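Local coordinates for glyoxalase-related enzyme (Fulvimarina pelagi, PDB 3BQX), which is of unknown function but belongs to the glyoxalase-related VOC superfamily, whose members are mostly metal-dependent enzymes or drug-binding resistance proteins, at residues Q96-A101 against Y112-D117; G108-V113 against I120-F125. One frame throughout, in Å; residues are numbered along the deposited sequence.

Contact 1 of 2, residues Q96-A101 against Y112-D117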
ATOM      1  N   GLN A  96      -3.280  17.429   3.963  1.00 19.13           N
ATOM      2  CA  GLN A  96      -4.294  18.188   3.242  1.00 19.20           C
ATOM      3  C   GLN A  96      -5.635  17.495   3.417  1.00 18.32           C
ATOM      4  O   GLN A  96      -5.816  16.348   2.999  1.00 17.55           O
ATOM      5  CB  GLN A  96      -3.947  18.286   1.753  1.00 18.87           C
ATOM      6  CG  GLN A  96      -5.041  18.903   0.865  1.00 21.67           C
ATOM      7  CD  GLN A  96      -5.493  20.285   1.327  1.00 23.97           C
ATOM      8  OE1 GLN A  96      -4.673  21.159   1.608  1.00 24.71           O
ATOM      9  NE2 GLN A  96      -6.808  20.489   1.392  1.00 25.69           N
ATOM     10  N   LEU A  97      -6.568  18.189   4.056  1.00 16.46           N
ATOM     11  CA  LEU A  97      -7.900  17.652   4.289  1.00 16.15           C
ATOM     12  C   LEU A  97      -8.635  17.507   2.959  1.00 16.45           C
ATOM     13  O   LEU A  97      -8.800  18.480   2.221  1.00 17.80           O
ATOM     14  CB  LEU A  97      -8.680  18.586   5.222  1.00 15.43           C
ATOM     15  CG  LEU A  97     -10.116  18.205   5.587  1.00 17.12           C
ATOM     16  CD1 LEU A  97     -10.160  16.826   6.228  1.00 18.52           C
ATOM     17  CD2 LEU A  97     -10.676  19.252   6.542  1.00 17.74           C
ATOM     18  N   LEU A  98      -9.067  16.288   2.654  1.00 15.24           N
ATOM     19  CA  LEU A  98      -9.785  16.015   1.410  1.00 14.53           C
ATOM     20  C   LEU A  98     -11.268  15.793   1.659  1.00 15.73           C
ATOM     21  O   LEU A  98     -12.109  16.199   0.858  1.00 16.66           O
ATOM     22  CB  LEU A  98      -9.187  14.787   0.703  1.00 14.67           C
ATOM     23  CG  LEU A  98      -7.752  14.916   0.186  1.00 15.03           C
ATOM     24  CD1 LEU A  98      -7.307  13.584  -0.415  1.00 17.27           C
ATOM     25  CD2 LEU A  98      -7.667  16.030  -0.849  1.00 17.66           C
ATOM     26  N   ARG A  99     -11.591  15.147   2.773  1.00 15.09           N
ATOM     27  CA  ARG A  99     -12.982  14.895   3.109  1.00 16.30           C
ATOM     28  C   ARG A  99     -13.195  14.792   4.613  1.00 17.06           C
ATOM     29  O   ARG A  99     -12.660  13.897   5.263  1.00 16.02           O
ATOM     30  CB  ARG A  99     -13.473  13.605   2.438  1.00 17.23           C
ATOM     31  CG  ARG A  99     -14.904  13.254   2.800  1.00 20.09           C
ATOM     32  CD  ARG A  99     -15.473  12.160   1.914  1.00 21.76           C
ATOM     33  NE  ARG A  99     -16.913  12.032   2.126  1.00 23.17           N
ATOM     34  CZ  ARG A  99     -17.786  11.712   1.176  1.00 24.06           C
ATOM     35  NH1 ARG A  99     -17.375  11.481  -0.062  1.00 24.08           N
ATOM     36  NH2 ARG A  99     -19.079  11.647   1.464  1.00 26.17           N
ATOM     37  N   PRO A 100     -13.956  15.733   5.196  1.00 16.96           N
ATOM     38  CA  PRO A 100     -14.213  15.690   6.636  1.00 17.25           C
ATOM     39  C   PRO A 100     -14.942  14.385   6.957  1.00 17.53           C
ATOM     40  O   PRO A 100     -15.717  13.883   6.142  1.00 17.71           O
ATOM     41  CB  PRO A 100     -15.088  16.918   6.863  1.00 17.10           C
ATOM     42  CG  PRO A 100     -14.586  17.871   5.830  1.00 18.55           C
ATOM     43  CD  PRO A 100     -14.451  16.991   4.610  1.00 18.55           C
ATOM     44  N   ALA A 101     -14.698  13.844   8.142  1.00 18.67           N
ATOM     45  CA  ALA A 101     -15.316  12.591   8.550  1.00 19.93           C
ATOM     46  C   ALA A 101     -16.840  12.594   8.516  1.00 21.24           C
ATOM     47  O   ALA A 101     -17.487  13.494   9.052  1.00 21.22           O
ATOM     48  CB  ALA A 101     -14.836  12.213   9.947  1.00 18.90           C
ATOM     49  N   TYR A 112     -10.862  11.615   4.815  1.00 13.27           N
ATOM     50  CA  TYR A 112      -9.640  11.476   4.030  1.00 12.75           C
ATOM     51  C   TYR A 112      -8.691  12.653   4.205  1.00 14.04           C
ATOM     52  O   TYR A 112      -9.120  13.811   4.258  1.00 13.95           O
ATOM     53  CB  TYR A 112      -9.973  11.334   2.542  1.00 14.40           C
ATOM     54  CG  TYR A 112     -10.559  10.000   2.132  1.00 13.57           C
ATOM     55  CD1 TYR A 112      -9.733   8.911   1.842  1.00 13.11           C
ATOM     56  CD2 TYR A 112     -11.941   9.838   1.979  1.00 13.30           C
ATOM     57  CE1 TYR A 112     -10.265   7.702   1.401  1.00 13.40           C
ATOM     58  CE2 TYR A 112     -12.479   8.631   1.542  1.00 14.53           C
ATOM     59  CZ  TYR A 112     -11.634   7.570   1.250  1.00 14.10           C
ATOM     60  OH  TYR A 112     -12.149   6.386   0.770  1.00 16.34           O
ATOM     61  N   VAL A 113      -7.399  12.350   4.296  1.00 13.62           N
ATOM     62  CA  VAL A 113      -6.357  13.358   4.432  1.00 13.87           C
ATOM     63  C   VAL A 113      -5.165  12.863   3.633  1.00 14.57           C
ATOM     64  O   VAL A 113      -4.766  11.706   3.772  1.00 14.63           O
ATOM     65  CB  VAL A 113      -5.922  13.543   5.908  1.00 14.13           C
ATOM     66  CG1 VAL A 113      -4.769  14.535   5.989  1.00 16.66           C
ATOM     67  CG2 VAL A 113      -7.095  14.026   6.747  1.00 14.62           C
ATOM     68  N   ALA A 114      -4.599  13.718   2.795  1.00 13.34           N
ATOM     69  CA  ALA A 114      -3.452  13.310   2.003  1.00 12.79           C
ATOM     70  C   ALA A 114      -2.159  13.759   2.661  1.00 14.64           C
ATOM     71  O   ALA A 114      -2.121  14.794   3.335  1.00 13.85           O
ATOM     72  CB  ALA A 114      -3.547  13.885   0.607  1.00 16.28           C
ATOM     73  N   ASP A 115      -1.097  12.978   2.484  1.00 12.00           N
ATOM     74  CA  ASP A 115       0.178  13.359   3.063  1.00 13.27           C
ATOM     75  C   ASP A 115       0.769  14.496   2.223  1.00 14.21           C
ATOM     76  O   ASP A 115       0.186  14.885   1.211  1.00 14.94           O
ATOM     77  CB  ASP A 115       1.106  12.123   3.218  1.00 12.52           C
ATOM     78  CG  ASP A 115       1.795  11.683   1.933  1.00 13.00           C
ATOM     79  OD1 ASP A 115       1.635  12.288   0.857  1.00 12.34           O
ATOM     80  OD2 ASP A 115       2.540  10.680   2.029  1.00 12.46           O
ATOM     81  N   PRO A 116       1.912  15.065   2.640  1.00 15.78           N
ATOM     82  CA  PRO A 116       2.529  16.171   1.896  1.00 16.67           C
ATOM     83  C   PRO A 116       2.767  15.955   0.409  1.00 16.77           C
ATOM     84  O   PRO A 116       2.839  16.917  -0.359  1.00 17.93           O
ATOM     85  CB  PRO A 116       3.842  16.401   2.641  1.00 17.59           C
ATOM     86  CG  PRO A 116       3.509  16.023   4.031  1.00 16.41           C
ATOM     87  CD  PRO A 116       2.692  14.755   3.850  1.00 15.37           C
ATOM     88  N   ASP A 117       2.901  14.698   0.008  1.00 15.48           N
ATOM     89  CA  ASP A 117       3.160  14.370  -1.383  1.00 15.53           C
ATOM     90  C   ASP A 117       1.908  13.983  -2.153  1.00 14.88           C
ATOM     91  O   ASP A 117       1.984  13.595  -3.317  1.00 18.67           O
ATOM     92  CB  ASP A 117       4.205  13.256  -1.449  1.00 16.94           C
ATOM     93  CG  ASP A 117       5.548  13.696  -0.895  1.00 16.75           C
ATOM     94  OD1 ASP A 117       6.316  14.332  -1.646  1.00 18.42           O
ATOM     95  OD2 ASP A 117       5.826  13.427   0.294  1.00 17.37           O
TER
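L98 N and R99 N both donate to one carbonyl oxygen, Y112 O, at 3.0 Å from L98 N and 3.2 Å from R99 N. Two residues of one strand facing a single residue of the next make a classic beta bulge in the antiparallel pairing of 96-101 with 112-114. Both donors come from the same face of the Y112 carbonyl plane, L98 N standing well above it. Within the bulge Y112 N donates back to R99 O (2.9 Å). Further along the strands Q96 and A114 form a hydrogen-bonded pair, each N donating to the other's O.

L98 packs across the pairing from CB to its tip. Its CB lies 4.0 Å from Y112 CB, beside the doubly used carbonyl. CG is anti to the carbonyl carbon (chi1 -65°), and from it CD1 reaches A114 CB at 3.9 Å, so the leucine spans from Y112 to A114; the side chain also touches I120 and V60 of the second subunit. R99 CB sits at the edge of the Y112 ring, near its plane, 4.1 Å from CD2, while the extended arginine leads away to a salt bridge with D102. On the opposite face L97 CD1 meets V113 CG2 at 4.2 Å, and both residues lean on M87 of helix 83-92.

Five backbone bonds carry the polar part of the pairing, and the side-chain contacts across it are made by carbon atoms. The polar contacts across the join thus come from the main chain, with the doubled acceptor at Y112 O taking up the extra residue, while the polar tips of R99 and Y112 find their partners elsewhere, the Y112 hydroxyl on D59 of the second subunit.

Contact 2 of 2, residues G108-V113 against I120-F125; sequences GLRGYV and IWEIAF
E122 CG is anti to its backbone N (chi1 171°) and the chain beyond it is extended, which carries the carboxylate past the Y112 ring toward R110. R110 starts with CG between its backbone N and carbonyl carbon (chi1 66°) and bends again at chi2, bringing its aliphatic part against that carboxylate. E122 OE2 lies 3.3 Å from R110 CG and almost as near to CB and CD. The charged groups stay short of a salt bridge, with R110 NE 4.2 Å from E122 OE2 and the planes markedly inclined. The guanidinium instead bridges D102 and D59 of the second subunit; E122 probably adds only a longer-range attraction.

The glutamate also packs on the tyrosine: CB comes within 3.4 Å of Y112 CE1, CG lies over one face of the ring, and the carboxylate is turned only 18° from the ring plane. I120 CG2 approaches CD1 of the same ring obliquely at 3.5 Å. A water at the ring edge, in its plane, donates to Y112 OH over 2.9 Å and only weakly to E122 OE1; the hydroxyl also hydrogen-bonds D59 of the second subunit. Nearer the other end of this face, R110 CB meets A124 CB at 3.5 Å.

Beneath these groups the strands run antiparallel in regular register. L109 with F125, G111 with I123 and V113 with W121 are hydrogen-bonded pairs, each with two bonds. On the other face V113, I123 and F125 pack on helix 83-92, while L109 touches E80 and A101. W121 NE1 hydrogen-bonds Y23 OH, and its ring meets F27 edge-to-face. This hairpin supplies the two central strands of the four-stranded sheet (71-76, 120-125, 109-114, 96-102), which with helix 83-92 forms a beta-alpha-beta-beta-beta module characteristic of the VOC fold.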
ATOM      1  N   GLY A 108     -20.316   3.142   9.797  1.00 24.92           N
ATOM      2  CA  GLY A 108     -19.123   3.604  10.479  1.00 23.97           C
ATOM      3  C   GLY A 108     -18.889   5.086  10.265  1.00 23.52           C
ATOM      4  O   GLY A 108     -19.834   5.847  10.063  1.00 23.87           O
ATOM      5  N   LEU A 109     -17.626   5.498  10.307  1.00 21.05           N
ATOM      6  CA  LEU A 109     -17.266   6.899  10.117  1.00 20.92           C
ATOM      7  C   LEU A 109     -15.882   6.961   9.479  1.00 18.93           C
ATOM      8  O   LEU A 109     -14.969   6.266   9.918  1.00 19.57           O
ATOM      9  CB  LEU A 109     -17.246   7.621  11.468  1.00 21.23           C
ATOM     10  CG  LEU A 109     -16.893   9.112  11.454  1.00 22.62           C
ATOM     11  CD1 LEU A 109     -17.998   9.892  10.762  1.00 24.34           C
ATOM     12  CD2 LEU A 109     -16.708   9.613  12.880  1.00 25.02           C
ATOM     13  N   ARG A 110     -15.725   7.775   8.442  1.00 17.28           N
ATOM     14  CA  ARG A 110     -14.424   7.888   7.796  1.00 15.07           C
ATOM     15  C   ARG A 110     -14.222   9.202   7.062  1.00 14.74           C
ATOM     16  O   ARG A 110     -15.172   9.804   6.550  1.00 14.79           O
ATOM     17  CB  ARG A 110     -14.203   6.714   6.827  1.00 16.02           C
ATOM     18  CG  ARG A 110     -15.131   6.681   5.611  1.00 16.40           C
ATOM     19  CD  ARG A 110     -14.605   7.525   4.452  1.00 16.65           C
ATOM     20  NE  ARG A 110     -15.568   7.577   3.354  1.00 16.20           N
ATOM     21  CZ  ARG A 110     -16.694   8.285   3.382  1.00 17.83           C
ATOM     22  NH1 ARG A 110     -16.999   9.009   4.453  1.00 17.24           N
ATOM     23  NH2 ARG A 110     -17.523   8.254   2.349  1.00 18.58           N
ATOM     24  N   GLY A 111     -12.969   9.645   7.034  1.00 13.82           N
ATOM     25  CA  GLY A 111     -12.596  10.867   6.351  1.00 14.25           C
ATOM     26  C   GLY A 111     -11.311  10.626   5.577  1.00 14.33           C
ATOM     27  O   GLY A 111     -10.729   9.543   5.671  1.00 13.33           O
ATOM     28  N   TYR A 112     -10.862  11.615   4.815  1.00 13.27           N
ATOM     29  CA  TYR A 112      -9.640  11.476   4.030  1.00 12.75           C
ATOM     30  C   TYR A 112      -8.691  12.653   4.205  1.00 14.04           C
ATOM     31  O   TYR A 112      -9.120  13.811   4.258  1.00 13.95           O
ATOM     32  CB  TYR A 112      -9.973  11.334   2.542  1.00 14.40           C
ATOM     33  CG  TYR A 112     -10.559  10.000   2.132  1.00 13.57           C
ATOM     34  CD1 TYR A 112      -9.733   8.911   1.842  1.00 13.11           C
ATOM     35  CD2 TYR A 112     -11.941   9.838   1.979  1.00 13.30           C
ATOM     36  CE1 TYR A 112     -10.265   7.702   1.401  1.00 13.40           C
ATOM     37  CE2 TYR A 112     -12.479   8.631   1.542  1.00 14.53           C
ATOM     38  CZ  TYR A 112     -11.634   7.570   1.250  1.00 14.10           C
ATOM     39  OH  TYR A 112     -12.149   6.386   0.770  1.00 16.34           O
ATOM     40  N   VAL A 113      -7.399  12.350   4.296  1.00 13.62           N
ATOM     41  CA  VAL A 113      -6.357  13.358   4.432  1.00 13.87           C
ATOM     42  C   VAL A 113      -5.165  12.863   3.633  1.00 14.57           C
ATOM     43  O   VAL A 113      -4.766  11.706   3.772  1.00 14.63           O
ATOM     44  CB  VAL A 113      -5.922  13.543   5.908  1.00 14.13           C
ATOM     45  CG1 VAL A 113      -4.769  14.535   5.989  1.00 16.66           C
ATOM     46  CG2 VAL A 113      -7.095  14.026   6.747  1.00 14.62           C
ATOM     47  N   ILE A 120      -3.073   9.626  -0.574  1.00 11.38           N
ATOM     48  CA  ILE A 120      -4.317   9.624   0.173  1.00 11.40           C
ATOM     49  C   ILE A 120      -4.444   8.630   1.318  1.00 11.30           C
ATOM     50  O   ILE A 120      -4.204   7.428   1.156  1.00 10.91           O
ATOM     51  CB  ILE A 120      -5.509   9.393  -0.782  1.00 10.34           C
ATOM     52  CG1 ILE A 120      -5.520  10.482  -1.861  1.00 12.26           C
ATOM     53  CG2 ILE A 120      -6.809   9.381  -0.004  1.00 10.61           C
ATOM     54  CD1 ILE A 120      -6.550  10.250  -2.954  1.00 13.37           C
ATOM     55  N   TRP A 121      -4.829   9.144   2.481  1.00 11.04           N
ATOM     56  CA  TRP A 121      -5.043   8.313   3.649  1.00 10.75           C
ATOM     57  C   TRP A 121      -6.490   8.397   4.084  1.00 12.13           C
ATOM     58  O   TRP A 121      -7.068   9.486   4.156  1.00 11.94           O
ATOM     59  CB  TRP A 121      -4.176   8.763   4.829  1.00 11.48           C
ATOM     60  CG  TRP A 121      -2.776   8.293   4.765  1.00  9.29           C
ATOM     61  CD1 TRP A 121      -1.726   8.922   4.170  1.00  9.49           C
ATOM     62  CD2 TRP A 121      -2.269   7.056   5.279  1.00  9.60           C
ATOM     63  NE1 TRP A 121      -0.587   8.153   4.275  1.00  9.68           N
ATOM     64  CE2 TRP A 121      -0.896   7.005   4.955  1.00  8.95           C
ATOM     65  CE3 TRP A 121      -2.842   5.988   5.985  1.00  9.16           C
ATOM     66  CZ2 TRP A 121      -0.084   5.924   5.308  1.00  8.38           C
ATOM     67  CZ3 TRP A 121      -2.025   4.907   6.335  1.00  8.55           C
ATOM     68  CH2 TRP A 121      -0.666   4.890   5.996  1.00 10.30           C
ATOM     69  N   GLU A 122      -7.091   7.248   4.356  1.00 11.56           N
ATOM     70  CA  GLU A 122      -8.447   7.218   4.867  1.00 10.28           C
ATOM     71  C   GLU A 122      -8.310   6.935   6.356  1.00 12.29           C
ATOM     72  O   GLU A 122      -7.576   6.028   6.745  1.00 11.86           O
ATOM     73  CB  GLU A 122      -9.273   6.096   4.231  1.00 11.98           C
ATOM     74  CG  GLU A 122     -10.631   5.909   4.919  1.00 13.94           C
ATOM     75  CD  GLU A 122     -11.443   4.782   4.326  1.00 15.09           C
ATOM     76  OE1 GLU A 122     -10.841   3.895   3.686  1.00 17.19           O
ATOM     77  OE2 GLU A 122     -12.681   4.771   4.517  1.00 15.16           O
ATOM     78  N   ILE A 123      -8.968   7.734   7.190  1.00 11.76           N
ATOM     79  CA  ILE A 123      -8.955   7.496   8.624  1.00 12.68           C
ATOM     80  C   ILE A 123     -10.368   7.001   8.855  1.00 12.92           C
ATOM     81  O   ILE A 123     -11.335   7.726   8.624  1.00 13.81           O
ATOM     82  CB  ILE A 123      -8.687   8.777   9.432  1.00 12.89           C
ATOM     83  CG1 ILE A 123      -7.353   9.395   8.993  1.00 13.35           C
ATOM     84  CG2 ILE A 123      -8.663   8.453  10.916  1.00 13.26           C
ATOM     85  CD1 ILE A 123      -6.162   8.452   9.074  1.00 15.83           C
ATOM     86  N   ALA A 124     -10.493   5.761   9.303  1.00 12.37           N
ATOM     87  CA  ALA A 124     -11.811   5.179   9.460  1.00 12.69           C
ATOM     88  C   ALA A 124     -12.072   4.377  10.712  1.00 13.33           C
ATOM     89  O   ALA A 124     -11.164   3.806  11.314  1.00 14.15           O
ATOM     90  CB  ALA A 124     -12.106   4.295   8.245  1.00 16.29           C
ATOM     91  N   PHE A 125     -13.346   4.350  11.086  1.00 14.63           N
ATOM     92  CA  PHE A 125     -13.820   3.556  12.202  1.00 14.77           C
ATOM     93  C   PHE A 125     -14.775   2.559  11.552  1.00 16.63           C
ATOM     94  O   PHE A 125     -15.825   2.947  11.044  1.00 18.60           O
ATOM     95  CB  PHE A 125     -14.583   4.403  13.224  1.00 15.43           C
ATOM     96  CG  PHE A 125     -15.317   3.583  14.250  1.00 16.21           C
ATOM     97  CD1 PHE A 125     -14.626   2.721  15.096  1.00 16.16           C
ATOM     98  CD2 PHE A 125     -16.704   3.646  14.346  1.00 16.69           C
ATOM     99  CE1 PHE A 125     -15.306   1.927  16.022  1.00 17.06           C
ATOM    100  CE2 PHE A 125     -17.394   2.857  15.267  1.00 18.64           C
ATOM    101  CZ  PHE A 125     -16.695   1.998  16.106  1.00 18.26           C
TER
HETATM  102  O   HOH W   1     -10.605   3.959   0.243  1.00 27.56           O

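Overall arrangement
Contacts 1 and 2 are consecutive seams of one sheet: strand 109-114 pairs with 96-102 on one side and with 120-125 on the other, sharing Y112 and V113. Their centres lie about 9 Å apart, each about 11 Å from the centre of the chain. Across strand 109-114, L98 CD1 packs on I120 CG1 at 3.9 Å; R99 CZ lies 3.7 Å from R110 NH2. The two arginines both bond to D102. One face of both contacts packs on helix 83-92, and the face with Y112 and R110 meets the second subunit. The face bearing Y112 and E122 is consistent with the sheet surface lining the active-site cavity in VOC enzymes, though no site is established for this protein.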